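Local coordinates for protein NAD(P)H-hydrate epimerase (Saccharomyces cerevisiae, PDB 1JZT) that catalyses the epimerisation of the R and S forms of NAD(P)HX, a hydrated, damaged form of NAD(P)H, so that both can be repaired, at residues A[37-41]-A[81-85]; A[59-64]-A[131-137]; A[178-184]-A[202-208]; A[197-201]-A[217-222]. All blocks are in the same frame, centred on the assembly; numbering follows the deposited sequence.

Contact 1. Residues A[37-41]-A[81-85]; sequences FSVAQ and LKLFG
The ring of Phe84 reaches from the C-terminal part of helix 69-83 to Ala40 and Phe37 on helix 28-46. Its CB already points toward that helix. CG stands anti to the carbonyl carbon, beside the backbone N (chi1 -66°), which brings the ring edge to helix 28-46. Phe84 CD2 is the first ring atom to touch, 4.1 Å from Ala40 CB. Phe84 CE2 then presses more closely on the same methyl, at 3.6 Å from Ala40 CB. The backbone N of Gln41 also lies at the edge of this ring, near its plane. The tip, Phe84 CZ, ends 3.7 Å from Phe37 CE1, which lies in the plane of the Phe84 ring. The two rings form an oblique aromatic pair, with planes at 83° and centroids 5.9 Å apart.

Both helices belong to the Rossmann-like YjeF N-terminal domain, where helix 69-83 follows strand 60-65. A Schellman motif closes helix 69-83 just beyond Phe84. Gly85 takes a positive phi of 106° there, and its N donates to Lys82 O.

Leu81 packs one turn earlier. Leu81 CG lies 4.1 Å from Ala40 CB, and Leu81 CD2 comes to 3.9 Å from Ala40 O. Cys77 and His80 of the same helix also touch Ala40. The His80 ring meets the Phe37 ring edge-to-face. The amide end of Gln41 turns elsewhere, and its OE1 accepts from Gln242 N.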
# COMPACT_ATOMS: atom_id res chain seq x y z
N PHE A 37 2.80 4.70 7.27
CA PHE A 37 2.33 6.04 7.61
C PHE A 37 2.02 6.79 6.32
O PHE A 37 0.96 7.43 6.20
CB PHE A 37 3.40 6.82 8.40
CG PHE A 37 2.97 8.22 8.77
CD1 PHE A 37 2.23 8.44 9.92
CD2 PHE A 37 3.23 9.29 7.92
CE1 PHE A 37 1.75 9.71 10.24
CE2 PHE A 37 2.75 10.57 8.22
CZ PHE A 37 2.01 10.78 9.38
N SER A 38 2.93 6.70 5.36
CA SER A 38 2.76 7.36 4.06
C SER A 38 1.44 6.98 3.42
O SER A 38 0.67 7.84 2.99
CB SER A 38 3.90 6.97 3.12
OG SER A 38 5.13 7.54 3.53
N VAL A 39 1.18 5.68 3.33
CA VAL A 39 -0.06 5.20 2.74
C VAL A 39 -1.27 5.79 3.44
O VAL A 39 -2.20 6.26 2.80
CB VAL A 39 -0.17 3.66 2.82
CG1 VAL A 39 -1.50 3.20 2.23
CG2 VAL A 39 1.00 3.02 2.09
N ALA A 40 -1.28 5.75 4.77
CA ALA A 40 -2.40 6.32 5.54
C ALA A 40 -2.58 7.81 5.23
O ALA A 40 -3.70 8.29 5.04
CB ALA A 40 -2.15 6.13 7.02
N GLN A 41 -1.47 8.54 5.18
CA GLN A 41 -1.55 9.97 4.88
C GLN A 41 -2.16 10.21 3.48
O GLN A 41 -2.94 11.14 3.29
CB GLN A 41 -0.15 10.61 5.00
CG GLN A 41 -0.13 12.14 4.99
CD GLN A 41 1.23 12.71 5.38
OE1 GLN A 41 2.25 12.38 4.78
NE2 GLN A 41 1.25 13.57 6.40
N LEU A 81 -4.71 5.02 10.23
CA LEU A 81 -6.04 5.42 9.77
C LEU A 81 -7.01 5.46 10.94
O LEU A 81 -7.90 6.31 10.98
CB LEU A 81 -6.56 4.45 8.71
CG LEU A 81 -5.92 4.57 7.33
CD1 LEU A 81 -6.43 3.45 6.42
CD2 LEU A 81 -6.26 5.93 6.74
N LYS A 82 -6.84 4.54 11.88
CA LYS A 82 -7.70 4.51 13.05
C LYS A 82 -7.42 5.78 13.85
O LYS A 82 -8.35 6.46 14.29
CB LYS A 82 -7.40 3.27 13.90
CG LYS A 82 -8.28 3.11 15.13
CD LYS A 82 -9.72 2.82 14.74
CE LYS A 82 -10.61 2.69 15.97
NZ LYS A 82 -12.01 2.39 15.56
N LEU A 83 -6.15 6.11 14.03
CA LEU A 83 -5.78 7.31 14.76
C LEU A 83 -6.26 8.56 14.04
O LEU A 83 -6.66 9.54 14.67
CB LEU A 83 -4.26 7.36 14.97
CG LEU A 83 -3.76 6.44 16.09
CD1 LEU A 83 -2.35 5.96 15.79
CD2 LEU A 83 -3.83 7.17 17.43
N PHE A 84 -6.25 8.52 12.70
CA PHE A 84 -6.67 9.66 11.89
C PHE A 84 -8.19 9.88 11.89
O PHE A 84 -8.67 10.87 11.33
CB PHE A 84 -6.18 9.51 10.44
CG PHE A 84 -4.68 9.58 10.29
CD1 PHE A 84 -3.88 10.15 11.28
CD2 PHE A 84 -4.07 9.09 9.13
CE1 PHE A 84 -2.50 10.22 11.13
CE2 PHE A 84 -2.68 9.15 8.98
CZ PHE A 84 -1.90 9.72 9.98
N GLY A 85 -8.94 8.97 12.49
CA GLY A 85 -10.38 9.14 12.53
C GLY A 85 -11.21 8.26 11.62
O GLY A 85 -12.44 8.40 11.57

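Contact 2. Residues A[59-64]-A[131-137]; sequences KHVFVI and EKTLCIV
His60 meets Lys132 with the edge of its ring. CG sits beside the backbone N (chi1 -48°), and the ring's turn about CB-CG (chi2 81°) brings ND1 to the oxygen the backbone N already uses. Both groups donate to it: His60 N lies 2.9 Å from Lys132 O, and His60 ND1 lies 3.0 Å from it. The acceptor lies near the ring plane. The extended Lys132 chain passes the ring obliquely, with Lys132 CG 3.8 Å from His60 ND1.

Further on, two neighbouring parallel strands of the Rossmann-like sheet run together. On one face Val63 and Val137 lie side by side, pointing the same way. Val137 CG2 is 3.9 Å from Val63 CG2 and reaches back across Val61, 3.8 Å from Val61 CG1. On the other face Phe62 CB touches Thr133 CG2. Beside them Ile64 CD1 touches Ile136 CG2 at 4.1 Å. The Tyr127 ring meets the Phe62 ring with nearly parallel planes. Leu134 marks a corner in its strand, yet Leu134 N still bonds to His60 O at 2.8 Å.

The two bonds to Lys132 O fix the rotation of the imidazole and place a proton on ND1. Lys132 NZ is 5.8 Å from His60 ND1, and its charge would probably disfavour a second ring proton.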
# COMPACT_ATOMS: atom_id res chain seq x y z
N LYS A 59 -18.72 4.66 6.99
CA LYS A 59 -18.11 3.68 6.09
C LYS A 59 -16.72 3.29 6.57
O LYS A 59 -16.06 4.05 7.29
CB LYS A 59 -18.03 4.23 4.67
CG LYS A 59 -19.39 4.52 4.03
CD LYS A 59 -19.24 4.76 2.54
CE LYS A 59 -20.57 5.02 1.87
NZ LYS A 59 -20.39 5.31 0.41
N HIS A 60 -16.27 2.11 6.15
CA HIS A 60 -14.97 1.60 6.55
C HIS A 60 -13.92 1.69 5.46
O HIS A 60 -14.23 1.87 4.28
CB HIS A 60 -15.10 0.13 6.98
CG HIS A 60 -16.23 -0.13 7.93
ND1 HIS A 60 -17.54 -0.27 7.52
CD2 HIS A 60 -16.25 -0.24 9.28
CE1 HIS A 60 -18.31 -0.47 8.57
NE2 HIS A 60 -17.55 -0.45 9.65
N VAL A 61 -12.65 1.59 5.86
CA VAL A 61 -11.55 1.56 4.92
C VAL A 61 -11.13 0.10 4.99
O VAL A 61 -10.57 -0.35 6.00
CB VAL A 61 -10.36 2.47 5.36
CG1 VAL A 61 -9.16 2.23 4.45
CG2 VAL A 61 -10.76 3.95 5.28
N PHE A 62 -11.43 -0.66 3.93
CA PHE A 62 -11.11 -2.08 3.88
C PHE A 62 -9.67 -2.33 3.44
O PHE A 62 -9.33 -2.16 2.27
CB PHE A 62 -12.09 -2.81 2.94
CG PHE A 62 -12.07 -4.31 3.09
CD1 PHE A 62 -12.24 -4.91 4.33
CD2 PHE A 62 -11.89 -5.14 1.98
CE1 PHE A 62 -12.24 -6.30 4.47
CE2 PHE A 62 -11.89 -6.53 2.11
CZ PHE A 62 -12.07 -7.11 3.36
N VAL A 63 -8.84 -2.74 4.39
CA VAL A 63 -7.42 -3.02 4.13
C VAL A 63 -7.16 -4.51 3.96
O VAL A 63 -7.36 -5.29 4.89
CB VAL A 63 -6.54 -2.49 5.29
CG1 VAL A 63 -5.07 -2.75 5.00
CG2 VAL A 63 -6.80 -1.00 5.50
N ILE A 64 -6.69 -4.91 2.78
CA ILE A 64 -6.38 -6.31 2.52
C ILE A 64 -4.87 -6.50 2.56
O ILE A 64 -4.14 -5.99 1.71
CB ILE A 64 -6.93 -6.76 1.14
CG1 ILE A 64 -8.41 -6.36 1.03
CG2 ILE A 64 -6.78 -8.27 0.98
CD1 ILE A 64 -9.06 -6.74 -0.31
N GLU A 131 -22.13 0.84 -0.04
CA GLU A 131 -22.69 1.46 1.16
C GLU A 131 -21.97 1.14 2.46
O GLU A 131 -22.29 1.70 3.50
CB GLU A 131 -24.18 1.12 1.29
CG GLU A 131 -24.54 -0.32 0.97
CD GLU A 131 -24.50 -0.62 -0.53
OE1 GLU A 131 -25.21 0.06 -1.30
OE2 GLU A 131 -23.76 -1.55 -0.93
N LYS A 132 -20.99 0.24 2.42
CA LYS A 132 -20.28 -0.12 3.63
C LYS A 132 -18.81 0.28 3.65
O LYS A 132 -18.21 0.44 4.71
CB LYS A 132 -20.40 -1.63 3.87
CG LYS A 132 -19.95 -2.06 5.26
CD LYS A 132 -20.57 -3.38 5.67
CE LYS A 132 -20.31 -3.66 7.15
NZ LYS A 132 -20.92 -4.95 7.59
N THR A 133 -18.23 0.45 2.46
CA THR A 133 -16.82 0.77 2.35
C THR A 133 -16.52 2.05 1.58
O THR A 133 -17.03 2.27 0.49
CB THR A 133 -16.09 -0.40 1.67
OG1 THR A 133 -16.17 -1.55 2.52
CG2 THR A 133 -14.64 -0.05 1.39
N LEU A 134 -15.67 2.89 2.17
CA LEU A 134 -15.25 4.17 1.58
C LEU A 134 -14.22 3.92 0.48
O LEU A 134 -14.31 4.49 -0.61
CB LEU A 134 -14.64 5.06 2.65
CG LEU A 134 -13.84 6.28 2.18
CD1 LEU A 134 -14.75 7.31 1.51
CD2 LEU A 134 -13.14 6.89 3.38
N CYS A 135 -13.23 3.10 0.79
CA CYS A 135 -12.19 2.76 -0.17
C CYS A 135 -11.51 1.48 0.29
O CYS A 135 -11.63 1.08 1.45
CB CYS A 135 -11.16 3.88 -0.29
SG CYS A 135 -10.05 4.04 1.15
N ILE A 136 -10.79 0.86 -0.63
CA ILE A 136 -10.09 -0.38 -0.35
C ILE A 136 -8.60 -0.17 -0.50
O ILE A 136 -8.14 0.44 -1.46
CB ILE A 136 -10.54 -1.49 -1.33
CG1 ILE A 136 -12.05 -1.71 -1.20
CG2 ILE A 136 -9.77 -2.78 -1.04
CD1 ILE A 136 -12.66 -2.47 -2.37
N VAL A 137 -7.84 -0.65 0.47
CA VAL A 137 -6.39 -0.54 0.41
C VAL A 137 -5.84 -1.89 -0.02
O VAL A 137 -5.99 -2.90 0.68
CB VAL A 137 -5.76 -0.18 1.76
CG1 VAL A 137 -4.24 -0.15 1.62
CG2 VAL A 137 -6.28 1.16 2.24
O HOH W 1 -18.35 3.44 -1.48

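Contact 3. Residues A[178-184]-A[202-208]; sequences WDVDKGP and KPCSSHI
One direct hydrogen bond joins the two loops: Cys204 N donates to Val180 O at 2.9 Å. The N-H arrives from above the carbonyl plane, 41° out of it. A water adds a second polar link. It donates to Asp181 O and also bonds to His207 NE2, 2.8 Å from it, in the plane of the imidazole.

A CH-pi contact lies beside this bridge. Gly183 CA sits over one face of the His207 ring, 3.8 Å from its centroid and 16° off the normal. Pro184 CD touches His207 CB at 3.7 Å.

The Trp178 ring turns its edge to Cys204 O, 3.5 Å from Trp178 CZ3. Among the apolar contacts, Trp178 CH2 meets Ile208 CG2 at 4.0 Å, the two side chains crossing at about a right angle. Val180 and Lys202 lie side by side, and their packing is tight: Val180 CG1 is 3.5 Å from Lys202 CG.

Internal bonds shape each loop. Asp179 OD1 accepts from Asp181 N, an Asx turn, and from Lys182 N, which widens it to an Asx motif. Ser205 OG and Ser206 OG turn back to the carbonyls of Lys202 and Pro203, at the start of the 3-10 segment 203-207.

Lys202 bends at chi2 and chi3, and its NZ forms a salt bridge with Asp173, a predicted NADPHX-binding residue. The 178-184 loop precedes strand 194-198, and the 202-208 loop follows it. Val180 and Lys202 touch helix 9-19, while Ile208 rests on Leu195 of strand 194-198 and His215 of strand 214-218.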
# COMPACT_ATOMS: atom_id res chain seq x y z
N TRP A 178 -0.03 -6.75 -11.24
CA TRP A 178 0.63 -6.10 -12.38
C TRP A 178 2.06 -6.59 -12.47
O TRP A 178 2.66 -6.98 -11.46
CB TRP A 178 0.65 -4.57 -12.20
CG TRP A 178 -0.63 -3.85 -12.50
CD1 TRP A 178 -1.89 -4.36 -12.43
CD2 TRP A 178 -0.77 -2.47 -12.87
NE1 TRP A 178 -2.81 -3.37 -12.72
CE2 TRP A 178 -2.15 -2.21 -13.00
CE3 TRP A 178 0.14 -1.43 -13.10
CZ2 TRP A 178 -2.65 -0.94 -13.35
CZ3 TRP A 178 -0.35 -0.16 -13.45
CH2 TRP A 178 -1.74 0.06 -13.57
N ASP A 179 2.63 -6.58 -13.67
CA ASP A 179 4.02 -6.97 -13.82
C ASP A 179 4.78 -5.74 -13.34
O ASP A 179 4.67 -4.67 -13.93
CB ASP A 179 4.35 -7.28 -15.28
CG ASP A 179 5.76 -7.80 -15.45
OD1 ASP A 179 6.71 -7.05 -15.14
OD2 ASP A 179 5.92 -8.96 -15.88
N VAL A 180 5.52 -5.89 -12.24
CA VAL A 180 6.26 -4.79 -11.64
C VAL A 180 7.07 -3.96 -12.63
O VAL A 180 7.21 -2.75 -12.45
CB VAL A 180 7.20 -5.29 -10.52
CG1 VAL A 180 7.90 -4.10 -9.85
CG2 VAL A 180 6.41 -6.09 -9.49
N ASP A 181 7.59 -4.59 -13.67
CA ASP A 181 8.39 -3.86 -14.66
C ASP A 181 7.71 -3.68 -16.01
O ASP A 181 7.97 -2.70 -16.70
CB ASP A 181 9.73 -4.57 -14.89
CG ASP A 181 10.61 -4.57 -13.66
OD1 ASP A 181 10.76 -3.50 -13.02
OD2 ASP A 181 11.16 -5.64 -13.33
N LYS A 182 6.85 -4.63 -16.37
CA LYS A 182 6.16 -4.58 -17.66
C LYS A 182 4.80 -3.90 -17.59
O LYS A 182 4.33 -3.36 -18.59
CB LYS A 182 5.97 -5.99 -18.21
CG LYS A 182 7.25 -6.81 -18.35
CD LYS A 182 8.17 -6.21 -19.39
CE LYS A 182 9.37 -7.11 -19.65
NZ LYS A 182 8.95 -8.46 -20.13
N GLY A 183 4.16 -3.94 -16.43
CA GLY A 183 2.85 -3.34 -16.28
C GLY A 183 1.74 -4.38 -16.25
O GLY A 183 2.02 -5.57 -16.17
N PRO A 184 0.47 -3.96 -16.34
CA PRO A 184 -0.67 -4.88 -16.32
C PRO A 184 -0.66 -5.84 -17.50
O PRO A 184 -0.69 -5.42 -18.66
CB PRO A 184 -1.87 -3.94 -16.32
CG PRO A 184 -1.38 -2.79 -17.13
CD PRO A 184 0.02 -2.58 -16.62
N LYS A 202 8.10 2.10 -9.40
CA LYS A 202 8.62 1.02 -10.24
C LYS A 202 8.13 1.26 -11.67
O LYS A 202 7.19 2.03 -11.89
CB LYS A 202 8.13 -0.33 -9.72
CG LYS A 202 9.12 -1.03 -8.79
CD LYS A 202 9.52 -0.16 -7.60
CE LYS A 202 8.39 -0.06 -6.58
NZ LYS A 202 8.82 0.64 -5.33
N PRO A 203 8.75 0.60 -12.66
CA PRO A 203 8.38 0.73 -14.07
C PRO A 203 6.90 0.61 -14.39
O PRO A 203 6.39 1.32 -15.25
CB PRO A 203 9.21 -0.36 -14.75
CG PRO A 203 10.44 -0.40 -13.89
CD PRO A 203 9.84 -0.38 -12.50
N CYS A 204 6.20 -0.28 -13.69
CA CYS A 204 4.78 -0.47 -13.95
C CYS A 204 3.96 0.80 -13.68
O CYS A 204 2.87 0.96 -14.23
CB CYS A 204 4.23 -1.64 -13.12
SG CYS A 204 4.18 -1.36 -11.33
N SER A 205 4.48 1.70 -12.85
CA SER A 205 3.78 2.93 -12.52
C SER A 205 3.53 3.83 -13.73
O SER A 205 2.62 4.65 -13.73
CB SER A 205 4.54 3.73 -11.45
OG SER A 205 5.78 4.22 -11.95
N SER A 206 4.35 3.67 -14.77
CA SER A 206 4.20 4.49 -15.97
C SER A 206 3.01 4.02 -16.81
O SER A 206 2.75 4.56 -17.88
CB SER A 206 5.47 4.43 -16.81
OG SER A 206 5.63 3.13 -17.36
N HIS A 207 2.30 3.01 -16.33
CA HIS A 207 1.15 2.47 -17.04
C HIS A 207 -0.19 2.99 -16.52
O HIS A 207 -1.24 2.66 -17.07
CB HIS A 207 1.15 0.95 -16.97
CG HIS A 207 2.25 0.31 -17.76
ND1 HIS A 207 2.08 -0.16 -19.04
CD2 HIS A 207 3.56 0.09 -17.45
CE1 HIS A 207 3.22 -0.63 -19.50
NE2 HIS A 207 4.13 -0.49 -18.55
N ILE A 208 -0.15 3.79 -15.46
CA ILE A 208 -1.39 4.34 -14.91
C ILE A 208 -1.88 5.49 -15.78
O ILE A 208 -1.11 6.08 -16.54
CB ILE A 208 -1.20 4.87 -13.47
CG1 ILE A 208 -0.28 6.09 -13.48
CG2 ILE A 208 -0.64 3.76 -12.57
CD1 ILE A 208 -0.12 6.76 -12.12
O HOH W 2 6.92 -0.76 -18.31

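Contact 4. Residues A[197-201]-A[217-222]; sequences SLTVP and VGGRFI
The Phe221 ring meets Thr199 obliquely, with Thr199 OG1 3.8 Å from Phe221 CZ. Over one face of this ring, above its centre, lies the carbonyl O of Gly219 from its own loop. Leu31 and Leu34 of helix 28-46 also touch the ring. CG of Phe221 stands between the backbone N and the carbonyl carbon (chi1 44°), which folds the ring back over Gly219.

Thr199 turns its other branch to Ile222. Thr199 CG2 lies only 3.3 Å from Ile222 CD1, closer than usual for two carbons. With OG1 beside the backbone N (chi1 -59°), CG2 is anti to it, which turns the methyl to Ile222 and the hydroxyl to Phe221. Val217 CG2 packs against the ring of Pro201, 4.0 Å from Pro201 CD.

The backbones pair as the ends of two parallel strands in the Rossmann-like sheet. Gly218 N donates to Ser197 O at 2.7 Å. Thr199 N donates to Gly218 O, also at 2.7 Å. Beyond this the chains part, and Thr199 takes a positive phi of 74°.

A water then bridges the two chains, donating to Thr199 O at 2.7 Å and to Gly219 O at 2.8 Å. Outside partners take other polar groups: Leu198 N bonds to Asp173 OD1, and Ser197 OG to His215 NE2. The water thus supplies donors to two carbonyls where direct strand pairing has stopped.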
# COMPACT_ATOMS: atom_id res chain seq x y z
N SER A 197 3.38 4.79 -4.52
CA SER A 197 4.68 4.17 -4.73
C SER A 197 5.49 4.38 -3.46
O SER A 197 5.39 5.43 -2.82
CB SER A 197 5.40 4.81 -5.93
OG SER A 197 4.71 4.53 -7.14
N LEU A 198 6.28 3.39 -3.08
CA LEU A 198 7.10 3.48 -1.89
C LEU A 198 8.59 3.53 -2.25
O LEU A 198 9.06 2.75 -3.08
CB LEU A 198 6.81 2.30 -0.95
CG LEU A 198 5.40 2.27 -0.36
CD1 LEU A 198 5.22 1.02 0.49
CD2 LEU A 198 5.15 3.52 0.47
N THR A 199 9.30 4.47 -1.62
CA THR A 199 10.73 4.69 -1.84
C THR A 199 10.93 5.37 -3.19
O THR A 199 11.42 6.50 -3.26
CB THR A 199 11.55 3.37 -1.78
OG1 THR A 199 11.36 2.74 -0.51
CG2 THR A 199 13.03 3.65 -1.97
N VAL A 200 10.54 4.67 -4.25
CA VAL A 200 10.65 5.18 -5.61
C VAL A 200 9.70 4.34 -6.47
O VAL A 200 9.56 3.15 -6.25
CB VAL A 200 12.11 5.07 -6.13
CG1 VAL A 200 12.57 3.62 -6.07
CG2 VAL A 200 12.22 5.61 -7.55
N PRO A 201 9.01 4.98 -7.43
CA PRO A 201 8.08 4.24 -8.28
C PRO A 201 8.79 3.20 -9.13
O PRO A 201 9.95 3.38 -9.53
CB PRO A 201 7.44 5.33 -9.13
CG PRO A 201 7.50 6.54 -8.22
CD PRO A 201 8.90 6.42 -7.68
N VAL A 217 4.06 9.26 -4.02
CA VAL A 217 5.26 8.51 -3.70
C VAL A 217 5.45 8.74 -2.20
O VAL A 217 5.20 9.83 -1.69
CB VAL A 217 6.52 9.01 -4.46
CG1 VAL A 217 6.89 10.42 -4.05
CG2 VAL A 217 7.68 8.06 -4.20
N GLY A 218 5.87 7.69 -1.49
CA GLY A 218 6.07 7.78 -0.05
C GLY A 218 7.36 7.12 0.39
O GLY A 218 8.06 6.53 -0.42
N GLY A 219 7.67 7.22 1.68
CA GLY A 219 8.90 6.64 2.18
C GLY A 219 9.98 7.71 2.13
O GLY A 219 10.91 7.63 1.32
N ARG A 220 9.86 8.71 3.00
CA ARG A 220 10.81 9.81 3.03
C ARG A 220 12.02 9.49 3.91
O ARG A 220 12.10 9.92 5.06
CB ARG A 220 10.10 11.07 3.54
CG ARG A 220 10.90 12.36 3.45
CD ARG A 220 10.03 13.57 3.80
NE ARG A 220 10.77 14.83 3.68
CZ ARG A 220 10.24 16.03 3.92
NH1 ARG A 220 8.97 16.14 4.29
NH2 ARG A 220 10.99 17.12 3.79
N PHE A 221 12.97 8.74 3.35
CA PHE A 221 14.17 8.37 4.09
C PHE A 221 15.33 8.08 3.14
O PHE A 221 16.17 7.22 3.41
CB PHE A 221 13.89 7.14 4.97
CG PHE A 221 13.09 6.06 4.29
CD1 PHE A 221 13.63 5.34 3.22
CD2 PHE A 221 11.80 5.77 4.72
CE1 PHE A 221 12.88 4.35 2.59
CE2 PHE A 221 11.04 4.78 4.09
CZ PHE A 221 11.59 4.06 3.02
N ILE A 222 15.39 8.82 2.04
CA ILE A 222 16.43 8.64 1.03
C ILE A 222 17.30 9.89 0.81
O ILE A 222 16.79 10.94 0.42
CB ILE A 222 15.81 8.25 -0.32
CG1 ILE A 222 15.06 6.93 -0.17
CG2 ILE A 222 16.89 8.15 -1.39
CD1 ILE A 222 14.09 6.67 -1.30
O HOH W 3 11.17 8.45 -1.37

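Contacts 2 and 4 belong to the same sheet, with centres about 24 Å apart. Contact 1 lies to one side and touches both. Leu81 CD1 packs on Val61 CG1 of contact 2 at 3.6 Å. Ser38 OG is 3.2 Å from Gly219 N of contact 4, a probable hydrogen bond. Contacts 3 and 4 adjoin in sequence at Pro201 and Lys202, with centres about 16 Å apart. These two lie nearest the predicted NADPHX site. The side chain of Leu198 is about 3 Å from that of Asp73, and Lys202 is equally close to Asp173. Contact 2 approaches the predicted potassium site, with the side chain of Ile136 about 6 Å from that of Asp138. Asp138 follows two residues on in the same strand.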